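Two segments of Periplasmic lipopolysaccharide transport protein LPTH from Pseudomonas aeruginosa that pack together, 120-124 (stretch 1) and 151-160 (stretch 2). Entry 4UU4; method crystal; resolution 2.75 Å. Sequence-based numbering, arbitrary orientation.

Stretch 1 (120-124) LIDQA
Stretch 2, residues 151-160: RATGSQVTSP

Residues 120-124 and 151-160 belong to one chain and meet over a small interface that buries 304 Å², both sides summed. Stretch 1 enters as a strand at Leu120 and Ile121, both extended (phi/psi -102/125 and -113/160). The chain then turns a corner at Asp122 and Gln123, both with positive phi (53/81 and 82/34). Ala124 is again extended at -58/119. Stretch 2 has no regular helix or strand. Ala152 to Ser155 form a type II beta turn, with Thr153 at -72/101 and Gly154 at 84/37. The positive phi of Gly154 by itself favours glycine. Ser155 follows at -125/-6, Gln156 at 49/58, Val157 at -56/153, Thr158 at -84/-24 and Ser159 at -119/87. The register is set by two CA-CA approaches: Ile121 to Ala152 at 6.8 Å and Asp122 to Val157 at 5.4 Å.

The main polar anchor is the carboxylate of Asp122. Its CA-to-CB bond points sideways, but chi1 of -141° and chi2 of -13° bring its end closer to stretch 2. There it accepts three hydrogen bonds. Thr158 N donates to Asp122 OD2 at 2.9 Å, with an angle of 164° at the hydrogen. Thr158 OG1 donates to the same Asp122 OD2 at 2.5 Å. Ser159 N donates to Asp122 OD1 at 3.0 Å, with an angle of 149°. Both carboxylate oxygens are thus used, and two successive backbone amides are satisfied by one side chain. Aspartate suits this place because it offers two acceptors on a short side chain. Thr158 takes the p rotamer (chi1 60°), which places its hydroxyl beside the acceptor already used by its own amide. Asp122 is buried and has 76 Å² covered by stretch 2, the largest such area in stretch 1.

A second polar link lies at Gln123. Its CA-to-CB bond also points sideways, and the side chain extends with chi1 m (-57°), chi2 t (159°) and chi3 -151°. Ser159 OG donates to Gln123 OE1 at 2.7 Å. Ser159 has chi1 m (-65°) and its CA-to-CB bond points toward stretch 1. Gln123 is exposed, and its length lets the amide oxygen reach the serine hydroxyl.

The apolar part centres on Ile121, whose CA-to-CB bond points toward stretch 2. It has chi1 m (-59°) and chi2 t (-162°). Ile121 CG2 lies 4.2 Å from Ala152 CB and 4.2 Å from Val157 CG1. Ala152 and Val157 also point toward stretch 1, and Val157 has chi1 m (-62°). Ile121 CG2 is near both. Ile121 CD1 lies 3.5 Å from Ser155 OG, and Ile121 CG2 is also 4.0 Å from Ser155 CB. Ser155 has chi1 m (-50°) and is poorly ordered. Val157 also joins the two parts of the interface, with its CB 3.6 Å from Asp122 OD1.

Leu120, Ala124, Arg151, Thr153, Gly154, Gln156 and Pro160 make no contact across the stretches. Gln156 and Pro160 point away.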

# COMPACT_ATOMS: atom_id res chain seq x y z
N LEU A 120 -0.30 0.65 -6.08
CA LEU A 120 -1.75 0.49 -6.02
C LEU A 120 -2.26 0.11 -7.41
O LEU A 120 -2.00 0.82 -8.38
CB LEU A 120 -2.40 1.79 -5.57
CG LEU A 120 -1.76 2.45 -4.34
CD1 LEU A 120 -1.32 3.87 -4.64
CD2 LEU A 120 -2.71 2.44 -3.16
N ILE A 121 -2.98 -1.00 -7.49
CA ILE A 121 -3.53 -1.45 -8.76
C ILE A 121 -5.04 -1.32 -8.60
O ILE A 121 -5.55 -1.25 -7.47
CB ILE A 121 -2.88 -2.77 -9.22
CG1 ILE A 121 -1.37 -2.60 -9.39
CG2 ILE A 121 -3.49 -3.27 -10.52
CD1 ILE A 121 -0.71 -3.68 -10.22
N ASP A 122 -5.74 -1.28 -9.73
CA ASP A 122 -7.21 -1.40 -9.86
C ASP A 122 -8.20 -0.54 -9.08
O ASP A 122 -8.78 -0.98 -8.10
CB ASP A 122 -7.67 -2.82 -9.61
CG ASP A 122 -8.78 -3.23 -10.55
OD1 ASP A 122 -9.34 -2.35 -11.22
OD2 ASP A 122 -9.09 -4.44 -10.61
N GLN A 123 -8.42 0.67 -9.57
CA GLN A 123 -9.04 1.78 -8.86
C GLN A 123 -8.09 2.58 -7.94
O GLN A 123 -8.50 3.08 -6.89
CB GLN A 123 -10.32 1.36 -8.15
CG GLN A 123 -11.31 0.77 -9.13
CD GLN A 123 -12.33 -0.11 -8.46
OE1 GLN A 123 -12.85 -1.04 -9.08
NE2 GLN A 123 -12.64 0.18 -7.21
N ALA A 124 -6.83 2.68 -8.36
CA ALA A 124 -5.81 3.36 -7.58
C ALA A 124 -6.18 4.81 -7.27
O ALA A 124 -6.37 5.63 -8.17
CB ALA A 124 -4.48 3.29 -8.31
N ARG A 151 -1.26 3.53 -16.42
CA ARG A 151 -2.03 2.32 -16.66
C ARG A 151 -1.32 1.11 -16.07
O ARG A 151 -0.11 1.11 -15.87
CB ARG A 151 -2.24 2.11 -18.16
CG ARG A 151 -2.98 3.24 -18.84
CD ARG A 151 -3.69 2.73 -20.07
NE ARG A 151 -4.69 1.73 -19.72
CZ ARG A 151 -5.46 1.11 -20.61
NH1 ARG A 151 -5.34 1.37 -21.90
NH2 ARG A 151 -6.35 0.21 -20.19
N ALA A 152 -2.10 0.07 -15.79
CA ALA A 152 -1.56 -1.16 -15.26
C ALA A 152 -1.08 -2.05 -16.40
O ALA A 152 -1.84 -2.84 -16.94
CB ALA A 152 -2.60 -1.88 -14.43
N THR A 153 0.19 -1.92 -16.77
CA THR A 153 0.75 -2.73 -17.85
C THR A 153 0.94 -4.19 -17.44
O THR A 153 1.92 -4.52 -16.77
CB THR A 153 2.12 -2.21 -18.32
OG1 THR A 153 3.01 -2.14 -17.20
CG2 THR A 153 1.99 -0.82 -18.95
N GLY A 154 0.02 -5.04 -17.85
CA GLY A 154 0.12 -6.46 -17.60
C GLY A 154 -0.40 -6.87 -16.23
O GLY A 154 0.16 -7.74 -15.58
N SER A 155 -1.48 -6.22 -15.80
CA SER A 155 -2.14 -6.61 -14.56
C SER A 155 -3.62 -6.90 -14.78
O SER A 155 -4.32 -7.35 -13.86
CB SER A 155 -1.95 -5.54 -13.47
OG SER A 155 -0.58 -5.18 -13.34
N GLN A 156 -4.10 -6.64 -15.99
CA GLN A 156 -5.46 -6.96 -16.41
C GLN A 156 -6.60 -6.54 -15.47
O GLN A 156 -7.38 -7.37 -15.01
CB GLN A 156 -5.58 -8.45 -16.75
CG GLN A 156 -6.61 -8.75 -17.83
CD GLN A 156 -7.90 -9.33 -17.28
OE1 GLN A 156 -7.94 -10.50 -16.88
NE2 GLN A 156 -8.95 -8.53 -17.26
N VAL A 157 -6.67 -5.24 -15.20
CA VAL A 157 -7.56 -4.66 -14.20
C VAL A 157 -9.03 -5.00 -14.41
O VAL A 157 -9.47 -5.25 -15.53
CB VAL A 157 -7.43 -3.11 -14.18
CG1 VAL A 157 -6.02 -2.70 -13.80
CG2 VAL A 157 -7.80 -2.53 -15.53
N THR A 158 -9.79 -5.00 -13.32
CA THR A 158 -11.22 -5.29 -13.40
C THR A 158 -11.98 -4.01 -13.74
O THR A 158 -13.08 -4.06 -14.29
CB THR A 158 -11.75 -5.87 -12.08
OG1 THR A 158 -11.53 -4.94 -11.01
CG2 THR A 158 -11.03 -7.16 -11.76
N SER A 159 -11.37 -2.88 -13.42
CA SER A 159 -11.96 -1.58 -13.76
C SER A 159 -11.03 -0.79 -14.67
O SER A 159 -10.23 0.01 -14.19
CB SER A 159 -12.26 -0.78 -12.50
OG SER A 159 -13.27 -1.41 -11.73
N PRO A 160 -11.15 -1.01 -15.99
CA PRO A 160 -10.31 -0.30 -16.98
C PRO A 160 -10.45 1.21 -16.91
O PRO A 160 -11.56 1.74 -16.87
CB PRO A 160 -10.85 -0.83 -18.31
CG PRO A 160 -11.43 -2.16 -17.98
CD PRO A 160 -12.03 -2.00 -16.62